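Local coordinates for protein putative tagatose-6-phosphate ketose/aldose isomerase (Escherichia coli, PDB 3C3J) that is of unestablished function but carries two SIS domains, each built round a parallel beta-sheet flanked by helices, at residues A72-S77 against P189-S194; S30-D35 against T196-A201; F349-S354 against N359-P364; L244-L249 against L254-D259; E18-Q23 against A206-L211. All blocks are in the same frame, centred on the assembly; numbering follows the deposited sequence.

Contact 1. Residues A72-S77 against P189-S194; sequences APWLAS and PETINS
Trp74 meets Thr191 and Ile192 across a wide backbone gap, the CA atoms of Trp74 and Thr191 lying 11.9 Å apart, one on a helix kinked around Pro73 and the other in an irregular loop. The indole is long enough to span that gap. With CG anti to the backbone N (chi1 -176°), it reaches out from helix 63-79 and puts the far corner of its six-membered ring against the loop. There CH2 stands 4.2 Å from Thr191 CG2, and the same CH2 lies 4.4 Å from Ile192 CG1; both carbons reach the ring obliquely. Thr191 comes from the opposite direction and offers its methyl, so that a residue with one polar and one apolar branch can meet an aromatic ring. Ile192 extends the apolar surface toward Leu184 of helix 174-187, which also touches the tryptophan, while His78 stacks on the indole.

The loop keeps its shape through bonds of its own. Asn193 ND2 gives a nearly straight hydrogen bond of 2.8 Å to Pro189 O (165° at the hydrogen), with that oxygen lying in the plane of the asparagine amide. On the other side of the same amide, OD1 accepts from the backbone N of Gln195, closing an Asx turn, and from that of Thr196, while Thr196 OG1 bonds to Thr191 O.

No hydrogen bond crosses between 72-77 and 189-194. The contact is a modest, nondirectional van der Waals one, so the loop's course probably owes more to its own hydrogen bonds and outside partners, such as Asp35 for Ser194.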
# COMPACT_ATOMS: atom_id res chain seq x y z
N ALA A 72 3.22 -3.86 11.91
CA ALA A 72 3.51 -2.53 12.50
C ALA A 72 2.29 -1.91 13.22
O ALA A 72 2.41 -1.43 14.35
CB ALA A 72 4.08 -1.58 11.44
N PRO A 73 1.10 -1.96 12.59
CA PRO A 73 -0.05 -1.38 13.29
C PRO A 73 -0.39 -2.10 14.58
O PRO A 73 -0.61 -1.45 15.59
CB PRO A 73 -1.19 -1.51 12.27
CG PRO A 73 -0.48 -1.64 10.94
CD PRO A 73 0.72 -2.44 11.25
N TRP A 74 -0.46 -3.42 14.54
CA TRP A 74 -0.65 -4.19 15.78
C TRP A 74 0.40 -3.88 16.83
O TRP A 74 0.06 -3.63 18.01
CB TRP A 74 -0.69 -5.69 15.50
CG TRP A 74 -0.99 -6.46 16.73
CD1 TRP A 74 -2.22 -6.64 17.29
CD2 TRP A 74 -0.04 -7.10 17.61
NE1 TRP A 74 -2.10 -7.37 18.46
CE2 TRP A 74 -0.78 -7.67 18.68
CE3 TRP A 74 1.35 -7.24 17.59
CZ2 TRP A 74 -0.18 -8.38 19.72
CZ3 TRP A 74 1.96 -7.98 18.62
CH2 TRP A 74 1.19 -8.53 19.67
N LEU A 75 1.67 -3.84 16.43
CA LEU A 75 2.73 -3.49 17.38
C LEU A 75 2.53 -2.08 17.99
O LEU A 75 2.74 -1.87 19.19
CB LEU A 75 4.11 -3.61 16.73
CG LEU A 75 4.71 -5.01 16.63
CD1 LEU A 75 6.01 -4.97 15.84
CD2 LEU A 75 4.89 -5.63 18.02
N ALA A 76 2.14 -1.13 17.14
CA ALA A 76 1.87 0.23 17.60
C ALA A 76 0.79 0.22 18.69
O ALA A 76 0.98 0.81 19.76
CB ALA A 76 1.43 1.10 16.40
N SER A 77 -0.32 -0.45 18.42
CA SER A 77 -1.46 -0.43 19.33
C SER A 77 -1.19 -1.28 20.55
O SER A 77 -1.57 -0.88 21.66
CB SER A 77 -2.75 -0.91 18.68
OG SER A 77 -2.59 -2.19 18.11
N PRO A 189 6.87 -9.89 23.87
CA PRO A 189 7.17 -11.23 24.40
C PRO A 189 6.16 -11.76 25.40
O PRO A 189 6.10 -12.97 25.66
CB PRO A 189 8.54 -11.05 25.07
CG PRO A 189 8.58 -9.62 25.45
CD PRO A 189 7.86 -8.89 24.33
N GLU A 190 5.34 -10.87 25.95
CA GLU A 190 4.30 -11.29 26.87
C GLU A 190 3.13 -11.97 26.15
O GLU A 190 2.28 -12.60 26.80
CB GLU A 190 3.83 -10.09 27.71
CG GLU A 190 3.07 -9.00 26.95
CD GLU A 190 3.94 -8.11 26.02
OE1 GLU A 190 5.18 -8.16 26.04
OE2 GLU A 190 3.37 -7.33 25.27
N THR A 191 3.11 -11.85 24.81
CA THR A 191 2.05 -12.37 23.95
C THR A 191 2.61 -13.39 22.98
O THR A 191 2.02 -14.46 22.78
CB THR A 191 1.40 -11.22 23.13
OG1 THR A 191 0.90 -10.23 24.01
CG2 THR A 191 0.24 -11.69 22.22
N ILE A 192 3.73 -13.05 22.35
CA ILE A 192 4.32 -13.88 21.33
C ILE A 192 5.66 -14.34 21.86
O ILE A 192 6.58 -13.55 21.98
CB ILE A 192 4.51 -13.11 19.98
CG1 ILE A 192 3.18 -12.47 19.53
CG2 ILE A 192 5.16 -14.03 18.94
CD1 ILE A 192 2.09 -13.45 19.14
N ASN A 193 5.76 -15.61 22.21
CA ASN A 193 6.98 -16.11 22.81
C ASN A 193 7.16 -17.57 22.49
O ASN A 193 6.33 -18.18 21.83
CB ASN A 193 7.01 -15.80 24.32
CG ASN A 193 5.84 -16.40 25.06
OD1 ASN A 193 5.63 -17.60 25.00
ND2 ASN A 193 5.06 -15.56 25.74
N SER A 194 8.25 -18.14 22.98
CA SER A 194 8.62 -19.50 22.58
C SER A 194 7.66 -20.52 23.14
O SER A 194 7.67 -21.65 22.72
CB SER A 194 10.04 -19.83 23.01
OG SER A 194 10.13 -19.76 24.41

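Contact 2. Residues S30-D35 against T196-A201; sequences SLTNID and TFRDVA
Leu31 CD2 presses against Phe197 CB at 3.4 Å, a tight approach for two carbons, and the same methyl lies 3.7 Å from Phe197 CG. The two side chains cross at about a right angle. Leu31 has an uncommon torsion pair, chi1 -87° with chi2 47°, which brings CD2 to the phenylalanine. Phe197 turns its ring roughly opposite its own N (chi1 -151°), which leaves CB and the root of the ring to face the leucine, while Val200 CB sits 3.7 Å above the centre of one ring face.

Beside this apolar pair, Thr32 CG2 lies 3.9 Å from Arg198 NH2. The arginine runs extended from CG to NE, so its end reaches the threonine although its root does not aim there, and NE makes a weak hydrogen bond to Ser194 O. The Thr32 hydroxyl lies within hydrogen-bonding reach of Ile28 O and Arg29 O, in the turn before, and the residue turns only its methyl to the guanidinium.

The contact joins helix 23-49 to the start of helix 198-210. Helix 174-187 touches both sides, Ala185 at Leu31 and Ala181 at Phe197, and Phe340 of helix 335-356 meets the Phe197 ring edge-to-face.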
# COMPACT_ATOMS: atom_id res chain seq x y z
N SER A 30 14.04 -20.02 16.32
CA SER A 30 14.40 -18.61 16.43
C SER A 30 13.97 -18.04 17.80
O SER A 30 14.74 -17.30 18.44
CB SER A 30 13.80 -17.77 15.32
OG SER A 30 14.42 -16.50 15.37
N LEU A 31 12.75 -18.38 18.23
CA LEU A 31 12.20 -17.84 19.50
C LEU A 31 12.93 -18.38 20.72
O LEU A 31 13.14 -17.65 21.69
CB LEU A 31 10.69 -18.11 19.59
CG LEU A 31 9.80 -17.02 18.94
CD1 LEU A 31 10.29 -16.60 17.55
CD2 LEU A 31 8.31 -17.40 18.93
N THR A 32 13.35 -19.65 20.67
CA THR A 32 14.23 -20.18 21.73
C THR A 32 15.62 -19.49 21.72
O THR A 32 16.18 -19.22 22.78
CB THR A 32 14.29 -21.78 21.74
OG1 THR A 32 14.87 -22.26 20.55
CG2 THR A 32 12.91 -22.35 21.80
N ASN A 33 16.14 -19.14 20.56
CA ASN A 33 17.36 -18.31 20.51
C ASN A 33 17.17 -16.93 21.16
O ASN A 33 18.04 -16.42 21.86
CB ASN A 33 17.84 -18.14 19.09
CG ASN A 33 19.21 -17.54 19.02
OD1 ASN A 33 20.16 -18.08 19.63
ND2 ASN A 33 19.34 -16.42 18.31
N ILE A 34 16.03 -16.31 20.88
CA ILE A 34 15.69 -15.01 21.45
C ILE A 34 15.65 -15.16 22.99
O ILE A 34 16.14 -14.28 23.70
CB ILE A 34 14.36 -14.49 20.84
CG1 ILE A 34 14.58 -14.05 19.39
CG2 ILE A 34 13.74 -13.36 21.71
CD1 ILE A 34 13.26 -13.67 18.67
N ASP A 35 15.13 -16.28 23.48
CA ASP A 35 15.15 -16.55 24.93
C ASP A 35 16.56 -16.47 25.48
O ASP A 35 16.79 -15.87 26.54
CB ASP A 35 14.55 -17.91 25.30
CG ASP A 35 13.05 -17.99 25.05
OD1 ASP A 35 12.37 -16.96 25.14
OD2 ASP A 35 12.55 -19.09 24.79
N THR A 196 3.91 -19.55 23.77
CA THR A 196 2.64 -19.28 23.08
C THR A 196 2.73 -19.59 21.58
O THR A 196 1.79 -20.14 21.00
CB THR A 196 2.12 -17.83 23.29
OG1 THR A 196 3.03 -16.90 22.69
CG2 THR A 196 1.96 -17.48 24.78
N PHE A 197 3.88 -19.30 20.97
CA PHE A 197 4.01 -19.48 19.52
C PHE A 197 4.07 -20.93 19.12
O PHE A 197 3.86 -21.24 17.95
CB PHE A 197 5.20 -18.71 18.94
CG PHE A 197 5.01 -18.27 17.51
CD1 PHE A 197 4.10 -17.27 17.17
CD2 PHE A 197 5.73 -18.88 16.48
CE1 PHE A 197 3.92 -16.87 15.83
CE2 PHE A 197 5.56 -18.49 15.14
CZ PHE A 197 4.65 -17.49 14.82
N ARG A 198 4.34 -21.83 20.05
CA ARG A 198 4.23 -23.27 19.74
C ARG A 198 2.84 -23.66 19.25
O ARG A 198 2.71 -24.59 18.46
CB ARG A 198 4.63 -24.15 20.93
CG ARG A 198 6.11 -24.10 21.22
CD ARG A 198 6.44 -24.78 22.53
NE ARG A 198 7.80 -24.46 22.93
CZ ARG A 198 8.88 -25.16 22.58
NH1 ARG A 198 8.77 -26.25 21.83
NH2 ARG A 198 10.07 -24.75 22.99
N ASP A 199 1.80 -22.96 19.69
CA ASP A 199 0.44 -23.23 19.16
C ASP A 199 0.36 -22.85 17.68
O ASP A 199 -0.37 -23.47 16.91
CB ASP A 199 -0.62 -22.48 19.95
CG ASP A 199 -0.64 -22.87 21.43
OD1 ASP A 199 -0.26 -24.01 21.76
OD2 ASP A 199 -1.04 -22.03 22.28
N VAL A 200 1.11 -21.81 17.29
CA VAL A 200 1.08 -21.34 15.90
C VAL A 200 1.88 -22.32 15.03
O VAL A 200 1.41 -22.74 13.96
CB VAL A 200 1.59 -19.86 15.77
CG1 VAL A 200 1.56 -19.38 14.32
CG2 VAL A 200 0.76 -18.93 16.68
N ALA A 201 3.06 -22.69 15.50
CA ALA A 201 3.89 -23.69 14.85
C ALA A 201 3.12 -25.00 14.74
O ALA A 201 3.12 -25.62 13.69
CB ALA A 201 5.22 -23.90 15.64

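Contact 3. Residues F349-S354 against N359-P364; sequences FALMQS and NTPDTP
Leu351 CD1 rests on the ring of Pro361, 3.5 Å from its CG, and this is the tight, buried half of the contact. Leu351 takes a trans chi1 (172°), which swings the end of a side chain whose root does not aim at the loop round to the proline. One turn on, Ser354 OG fits between Pro361 CB and Asn359 CB, 3.6 Å from Pro361 CB. A serine is small enough, and its hydroxyl is hydrogen-bonded to Leu249 O. The returning chain is held by Asn359 N, which bonds to Ser354 O at 3.0 Å, bent to 146°.

Thr360 marks the looser side: exposed, it points away from the helix and begins a type I turn that ends at Thr363. Pro361, with phi near -62°, suits the second position of that turn. Thr360 OG1 gives a hydrogen bond of 2.8 Å to Thr363 O, from well above the carbonyl plane.

Asn359 ND2 bonds to Leu249 O as well, so two side chains, one from each segment, grip a single carbonyl at the end of helix 235-249. Polar bonds, Asp362 to Trp15 N and Thr16 OG1 among them, thus place the loop; Leu351-Pro361 packing adds an apolar contact.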
# COMPACT_ATOMS: atom_id res chain seq x y z
N PHE A 349 0.21 -23.05 -2.43
CA PHE A 349 -0.52 -22.80 -3.69
C PHE A 349 0.38 -22.31 -4.83
O PHE A 349 0.38 -22.87 -5.94
CB PHE A 349 -1.66 -21.81 -3.48
CG PHE A 349 -2.42 -21.50 -4.73
CD1 PHE A 349 -3.16 -22.50 -5.36
CD2 PHE A 349 -2.44 -20.24 -5.27
CE1 PHE A 349 -3.89 -22.23 -6.51
CE2 PHE A 349 -3.17 -19.98 -6.42
CZ PHE A 349 -3.90 -20.99 -7.03
N ALA A 350 1.16 -21.26 -4.56
CA ALA A 350 2.05 -20.70 -5.56
C ALA A 350 3.09 -21.71 -6.08
O ALA A 350 3.34 -21.78 -7.29
CB ALA A 350 2.73 -19.41 -4.98
N LEU A 351 3.67 -22.49 -5.17
CA LEU A 351 4.66 -23.50 -5.54
C LEU A 351 4.06 -24.51 -6.53
O LEU A 351 4.68 -24.83 -7.56
CB LEU A 351 5.19 -24.19 -4.29
CG LEU A 351 6.11 -25.41 -4.47
CD1 LEU A 351 7.45 -25.06 -5.13
CD2 LEU A 351 6.28 -26.16 -3.17
N MSE A 352 2.84 -24.99 -6.24
CA MSE A 352 2.18 -26.01 -7.06
C MSE A 352 1.60 -25.47 -8.37
O MSE A 352 1.58 -26.19 -9.38
CB MSE A 352 1.12 -26.76 -6.24
CG MSE A 352 1.66 -27.42 -4.98
SE MSE A 352 3.36 -28.48 -5.20
CE MSE A 352 4.60 -27.26 -6.05
N GLN A 353 1.15 -24.23 -8.37
CA GLN A 353 0.82 -23.58 -9.63
C GLN A 353 2.05 -23.50 -10.55
O GLN A 353 1.96 -23.77 -11.74
CB GLN A 353 0.26 -22.17 -9.39
CG GLN A 353 -1.12 -22.15 -8.74
CD GLN A 353 -2.19 -22.75 -9.62
OE1 GLN A 353 -2.72 -23.83 -9.33
NE2 GLN A 353 -2.49 -22.08 -10.71
N SER A 354 3.19 -23.14 -9.97
CA SER A 354 4.45 -23.01 -10.71
C SER A 354 4.83 -24.35 -11.33
O SER A 354 5.14 -24.44 -12.52
CB SER A 354 5.55 -22.55 -9.75
OG SER A 354 6.80 -22.37 -10.40
N ASN A 359 7.05 -24.75 -14.78
CA ASN A 359 8.11 -23.83 -14.39
C ASN A 359 9.02 -24.47 -13.34
O ASN A 359 8.71 -25.51 -12.80
CB ASN A 359 7.51 -22.51 -13.89
CG ASN A 359 8.50 -21.35 -13.95
OD1 ASN A 359 9.62 -21.47 -14.49
ND2 ASN A 359 8.09 -20.22 -13.39
N THR A 360 10.18 -23.84 -13.11
CA THR A 360 11.14 -24.28 -12.12
C THR A 360 11.06 -23.28 -10.95
O THR A 360 11.63 -22.20 -11.03
CB THR A 360 12.56 -24.31 -12.74
OG1 THR A 360 12.83 -23.08 -13.40
CG2 THR A 360 12.68 -25.44 -13.79
N PRO A 361 10.32 -23.62 -9.88
CA PRO A 361 10.02 -22.60 -8.86
C PRO A 361 11.22 -22.00 -8.14
O PRO A 361 11.13 -20.85 -7.72
CB PRO A 361 9.10 -23.33 -7.87
CG PRO A 361 9.21 -24.75 -8.17
CD PRO A 361 9.71 -24.92 -9.57
N ASP A 362 12.32 -22.75 -7.99
CA ASP A 362 13.48 -22.24 -7.26
C ASP A 362 14.17 -21.11 -8.04
O ASP A 362 14.84 -20.28 -7.46
CB ASP A 362 14.49 -23.36 -6.96
CG ASP A 362 13.96 -24.40 -5.98
OD1 ASP A 362 12.97 -24.13 -5.24
OD2 ASP A 362 14.54 -25.51 -5.94
N THR A 363 13.98 -21.14 -9.37
CA THR A 363 14.50 -20.17 -10.34
C THR A 363 13.44 -19.99 -11.46
O THR A 363 13.56 -20.53 -12.58
CB THR A 363 15.80 -20.68 -10.99
OG1 THR A 363 15.51 -21.88 -11.73
CG2 THR A 363 16.85 -20.98 -9.95
N PRO A 364 12.34 -19.30 -11.14
CA PRO A 364 11.20 -19.32 -12.07
C PRO A 364 11.25 -18.23 -13.17
O PRO A 364 12.03 -17.26 -13.06
CB PRO A 364 10.01 -19.14 -11.14
CG PRO A 364 10.55 -18.29 -10.01
CD PRO A 364 12.05 -18.54 -9.92

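Contact 4. Residues L244-L249 against L254-D259; sequences LKVLEL and LAAFYD
Val246 and Leu247 meet Leu254, just before the strand, and Ala256 within it. With chi1 at 161°, Val246 points CG1 on the far side from its own N, 3.7 Å from Leu254 CB, and the same methyl is 3.9 Å from Ala256 CB. Leu247 sets off beside the strand but bends its end inward, bringing CD1 to 3.5 Å from Leu254 O and 3.9 Å from Ala256 N, so that one methyl lies over the peptide backbone itself. Ala256 has only CB to offer, which lets the helix settle close: the CA atoms of Leu247 and Ala256 are 5.9 Å apart.

Helix 244-249 and strand 255-259 run nearly antiparallel, at 166°, with axes 7.4 Å apart at their closest. This is the second half of a beta-alpha-beta crossover, in which the chain leaves strand 226-231, passes through helix 235-249 and returns as the neighbouring parallel strand of the second SIS domain's sheet. Ile227 on the first strand touches Val246, Leu254 and Ala256.

Farther out, Thr250 OG1 bonds to both Val246 O and Leu254 N, tying the helix end to the residue before the strand. On the helix's other flank, Lys245 NZ forms a salt bridge with Glu248 OE1 at 3.4 Å, its hydrogen bond weak, and a second salt bridge with Glu241. Phe257 points away from the helix to meet Phe257 of the second subunit, their ring planes at about 10° to each other.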
# COMPACT_ATOMS: atom_id res chain seq x y z
N LEU A 244 2.16 -11.69 -4.38
CA LEU A 244 3.49 -11.61 -4.98
C LEU A 244 4.08 -13.02 -5.22
O LEU A 244 4.74 -13.26 -6.24
CB LEU A 244 4.43 -10.79 -4.10
CG LEU A 244 5.82 -10.59 -4.72
CD1 LEU A 244 5.71 -9.95 -6.13
CD2 LEU A 244 6.69 -9.78 -3.77
N LYS A 245 3.85 -13.95 -4.29
CA LYS A 245 4.33 -15.32 -4.47
C LYS A 245 3.81 -15.96 -5.76
O LYS A 245 4.59 -16.56 -6.50
CB LYS A 245 3.96 -16.22 -3.28
CG LYS A 245 4.87 -16.09 -2.10
CD LYS A 245 6.21 -16.67 -2.44
CE LYS A 245 7.26 -16.17 -1.52
NZ LYS A 245 7.52 -14.69 -1.55
N VAL A 246 2.51 -15.82 -6.01
CA VAL A 246 1.86 -16.33 -7.24
C VAL A 246 2.49 -15.73 -8.47
O VAL A 246 2.77 -16.41 -9.46
CB VAL A 246 0.37 -15.86 -7.31
CG1 VAL A 246 -0.19 -15.98 -8.77
CG2 VAL A 246 -0.43 -16.61 -6.34
N LEU A 247 2.67 -14.43 -8.40
CA LEU A 247 3.20 -13.69 -9.51
C LEU A 247 4.63 -14.15 -9.80
O LEU A 247 4.94 -14.49 -10.93
CB LEU A 247 3.13 -12.22 -9.21
CG LEU A 247 3.19 -11.28 -10.38
CD1 LEU A 247 1.90 -11.33 -11.22
CD2 LEU A 247 3.45 -9.88 -9.77
N GLU A 248 5.46 -14.21 -8.76
CA GLU A 248 6.85 -14.62 -8.90
C GLU A 248 6.97 -16.04 -9.46
O GLU A 248 7.67 -16.28 -10.46
CB GLU A 248 7.53 -14.63 -7.53
CG GLU A 248 7.86 -13.29 -7.02
CD GLU A 248 8.52 -13.33 -5.68
OE1 GLU A 248 8.31 -14.28 -4.88
OE2 GLU A 248 9.24 -12.36 -5.41
N LEU A 249 6.32 -16.97 -8.79
CA LEU A 249 6.55 -18.39 -9.08
C LEU A 249 5.93 -18.82 -10.42
O LEU A 249 6.38 -19.80 -11.04
CB LEU A 249 6.09 -19.25 -7.91
CG LEU A 249 6.92 -19.08 -6.63
CD1 LEU A 249 6.43 -20.00 -5.54
CD2 LEU A 249 8.44 -19.28 -6.85
N LEU A 254 0.09 -15.96 -14.03
CA LEU A 254 -1.15 -15.69 -13.30
C LEU A 254 -1.07 -14.29 -12.73
O LEU A 254 -0.21 -14.02 -11.87
CB LEU A 254 -1.30 -16.71 -12.18
CG LEU A 254 -2.60 -16.86 -11.41
CD1 LEU A 254 -3.87 -16.63 -12.26
CD2 LEU A 254 -2.62 -18.27 -10.76
N ALA A 255 -1.92 -13.40 -13.22
CA ALA A 255 -2.00 -12.03 -12.70
C ALA A 255 -2.51 -12.12 -11.25
O ALA A 255 -3.48 -12.82 -10.97
CB ALA A 255 -2.96 -11.17 -13.55
N ALA A 256 -1.86 -11.40 -10.35
CA ALA A 256 -2.24 -11.43 -8.93
C ALA A 256 -2.45 -10.03 -8.34
O ALA A 256 -1.71 -9.10 -8.65
CB ALA A 256 -1.22 -12.25 -8.10
N PHE A 257 -3.47 -9.92 -7.50
CA PHE A 257 -3.94 -8.66 -6.92
C PHE A 257 -4.17 -8.87 -5.44
O PHE A 257 -4.37 -9.99 -4.98
CB PHE A 257 -5.24 -8.20 -7.57
CG PHE A 257 -5.18 -8.15 -9.06
CD1 PHE A 257 -4.79 -7.01 -9.72
CD2 PHE A 257 -5.51 -9.28 -9.81
CE1 PHE A 257 -4.72 -6.97 -11.11
CE2 PHE A 257 -5.44 -9.25 -11.20
CZ PHE A 257 -5.04 -8.10 -11.85
N TYR A 258 -4.14 -7.78 -4.69
CA TYR A 258 -4.48 -7.82 -3.26
C TYR A 258 -5.30 -6.60 -2.88
O TYR A 258 -5.20 -5.55 -3.52
CB TYR A 258 -3.21 -7.84 -2.39
CG TYR A 258 -2.33 -6.65 -2.65
CD1 TYR A 258 -2.39 -5.51 -1.83
CD2 TYR A 258 -1.45 -6.64 -3.72
CE1 TYR A 258 -1.59 -4.39 -2.09
CE2 TYR A 258 -0.64 -5.51 -3.99
CZ TYR A 258 -0.72 -4.40 -3.16
OH TYR A 258 0.08 -3.29 -3.42
N ASP A 259 -6.02 -6.71 -1.79
CA ASP A 259 -6.74 -5.57 -1.21
C ASP A 259 -7.31 -5.97 0.13
O ASP A 259 -7.13 -7.10 0.58
CB ASP A 259 -7.89 -5.10 -2.12
CG ASP A 259 -8.07 -3.57 -2.12
OD1 ASP A 259 -8.01 -2.89 -1.07
OD2 ASP A 259 -8.33 -3.03 -3.22

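Contact 5. Residues E18-Q23 against A206-L211; sequences EEIRHQ and AILTSL
Leu208 reaches from helix 198-210 between the side chain of Ile20 and the backbone of the helix end at Arg21, dividing its two methyls between them. CD2 lies 3.9 Å from Ile20 CG2, the two side chains crossing at a slant. CD1 instead touches main chain, 3.8 Å from Ile20 O and equally near Arg21 CA. This fork suits leucine: with chi1 at -68° and chi2 at -179° the chain takes its most usual helical shape and carries both branches into the join without strain. The beta-branched Ile20 answers with CG2, a methyl close to its own backbone, and its side chain also packs on Thr348 of helix 335-356.

Arg21 does not aim at the other helix from its root, but its extended chain carries the guanidinium past Leu208. A water joins the two: Arg21 NH1 donates to it at 2.8 Å, from the edge of the guanidinium and in its plane, and the water donates in turn to Leu208 O, also at 2.8 Å. That carbonyl accepts from Leu211 N too, as the helix ends. NE forms a salt bridge with Glu17 and NH2 bonds to Gly212 O, while Phe214 makes a cation-pi contact. Close by, Ser210 OG bonds to Ile207 O at 2.6 Å, on a lone pair of that carbonyl.

Several partners thus hold the guanidinium in one orientation, and donation from the charged group probably makes the water a stronger donor to Leu208 O. The direct contact is van der Waals, leucine methyls on Ile20 and on main chain, and a water carries the polar link.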
# COMPACT_ATOMS: atom_id res chain seq x y z
N GLU A 18 11.15 -27.52 0.54
CA GLU A 18 11.93 -27.77 1.75
C GLU A 18 11.81 -26.60 2.73
O GLU A 18 11.63 -26.79 3.93
CB GLU A 18 13.40 -27.98 1.38
CG GLU A 18 14.26 -28.55 2.51
CD GLU A 18 14.84 -27.51 3.47
OE1 GLU A 18 15.19 -26.41 3.02
OE2 GLU A 18 14.95 -27.81 4.70
N GLU A 19 11.89 -25.40 2.18
CA GLU A 19 11.85 -24.16 2.95
C GLU A 19 10.45 -23.88 3.51
O GLU A 19 10.31 -23.38 4.63
CB GLU A 19 12.43 -23.01 2.08
CG GLU A 19 13.97 -23.22 1.95
CD GLU A 19 14.65 -22.60 0.76
OE1 GLU A 19 14.01 -21.85 -0.05
OE2 GLU A 19 15.88 -22.88 0.65
N ILE A 20 9.43 -24.24 2.77
CA ILE A 20 8.06 -24.14 3.28
C ILE A 20 7.88 -25.10 4.45
O ILE A 20 7.41 -24.71 5.52
CB ILE A 20 7.00 -24.42 2.20
CG1 ILE A 20 7.00 -23.32 1.15
CG2 ILE A 20 5.62 -24.55 2.86
CD1 ILE A 20 6.27 -23.71 -0.15
N ARG A 21 8.29 -26.35 4.26
CA ARG A 21 8.03 -27.38 5.27
C ARG A 21 8.81 -27.20 6.57
O ARG A 21 8.32 -27.62 7.62
CB ARG A 21 8.26 -28.76 4.69
CG ARG A 21 7.26 -29.14 3.63
CD ARG A 21 7.51 -30.56 3.17
NE ARG A 21 6.55 -31.06 2.18
CZ ARG A 21 5.32 -31.49 2.47
NH1 ARG A 21 4.85 -31.40 3.70
NH2 ARG A 21 4.54 -31.97 1.51
N HIS A 22 10.01 -26.61 6.53
CA HIS A 22 10.81 -26.40 7.75
C HIS A 22 10.46 -25.14 8.57
O HIS A 22 11.12 -24.84 9.56
CB HIS A 22 12.33 -26.56 7.50
CG HIS A 22 13.00 -25.44 6.76
ND1 HIS A 22 12.65 -24.11 6.89
CD2 HIS A 22 14.09 -25.46 5.95
CE1 HIS A 22 13.48 -23.37 6.17
NE2 HIS A 22 14.36 -24.17 5.58
N GLN A 23 9.40 -24.45 8.17
CA GLN A 23 8.98 -23.22 8.86
C GLN A 23 8.60 -23.38 10.34
O GLN A 23 9.21 -22.69 11.19
CB GLN A 23 7.88 -22.54 8.07
CG GLN A 23 8.45 -21.74 6.91
CD GLN A 23 7.36 -21.17 6.04
OE1 GLN A 23 6.53 -21.92 5.48
NE2 GLN A 23 7.31 -19.85 5.94
N ALA A 206 0.13 -28.72 11.29
CA ALA A 206 -1.13 -29.42 10.93
C ALA A 206 -1.67 -29.04 9.54
O ALA A 206 -2.22 -29.91 8.81
CB ALA A 206 -2.20 -29.19 12.00
N ILE A 207 -1.52 -27.76 9.17
CA ILE A 207 -1.96 -27.30 7.87
C ILE A 207 -1.13 -28.01 6.80
O ILE A 207 -1.67 -28.62 5.88
CB ILE A 207 -1.85 -25.75 7.71
CG1 ILE A 207 -2.92 -25.04 8.59
CG2 ILE A 207 -2.01 -25.35 6.22
CD1 ILE A 207 -2.74 -23.54 8.79
N LEU A 208 0.18 -27.96 6.95
CA LEU A 208 1.05 -28.60 5.97
C LEU A 208 0.76 -30.10 5.87
O LEU A 208 0.68 -30.65 4.79
CB LEU A 208 2.51 -28.37 6.36
CG LEU A 208 3.01 -26.92 6.25
CD1 LEU A 208 4.50 -26.85 6.64
CD2 LEU A 208 2.76 -26.33 4.84
N THR A 209 0.59 -30.76 7.01
CA THR A 209 0.20 -32.18 7.03
C THR A 209 -1.13 -32.42 6.30
O THR A 209 -1.27 -33.38 5.52
CB THR A 209 0.14 -32.71 8.46
OG1 THR A 209 1.44 -32.59 9.06
CG2 THR A 209 -0.29 -34.16 8.48
N SER A 210 -2.09 -31.53 6.52
CA SER A 210 -3.40 -31.63 5.87
C SER A 210 -3.33 -31.54 4.34
O SER A 210 -4.24 -32.01 3.67
CB SER A 210 -4.36 -30.58 6.41
OG SER A 210 -4.15 -29.30 5.82
N LEU A 211 -2.28 -30.93 3.81
CA LEU A 211 -2.08 -30.80 2.38
C LEU A 211 -1.33 -31.98 1.75
O LEU A 211 -1.12 -32.01 0.54
CB LEU A 211 -1.37 -29.47 2.07
CG LEU A 211 -2.16 -28.25 2.58
CD1 LEU A 211 -1.37 -26.95 2.41
CD2 LEU A 211 -3.52 -28.18 1.90
O HOH W 1 2.46 -32.80 4.27

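Contacts 1 and 2 are one neighbourhood, centres 13 Å apart: Ser194 OG lies 2.5 Å from Asp35 OD2, a probable hydrogen bond, and Ile192 CG2 packs on Phe197 CD1. Contacts 3 and 4, centres 12 Å apart, share the end of helix 235-249 through Leu249. Contact 5 lies between the pairs. It uses the same helix 198-210 as contact 2, about 17 Å away between centres, and touches contact 3 where Leu351 CD2 meets Ile20 CD1 at 3.9 Å. Along the chain, contact 1 is nested within contact 2 and both within contact 5. Contacts 1 and 4, on opposite sides of the chain's centre, each also touch the second subunit.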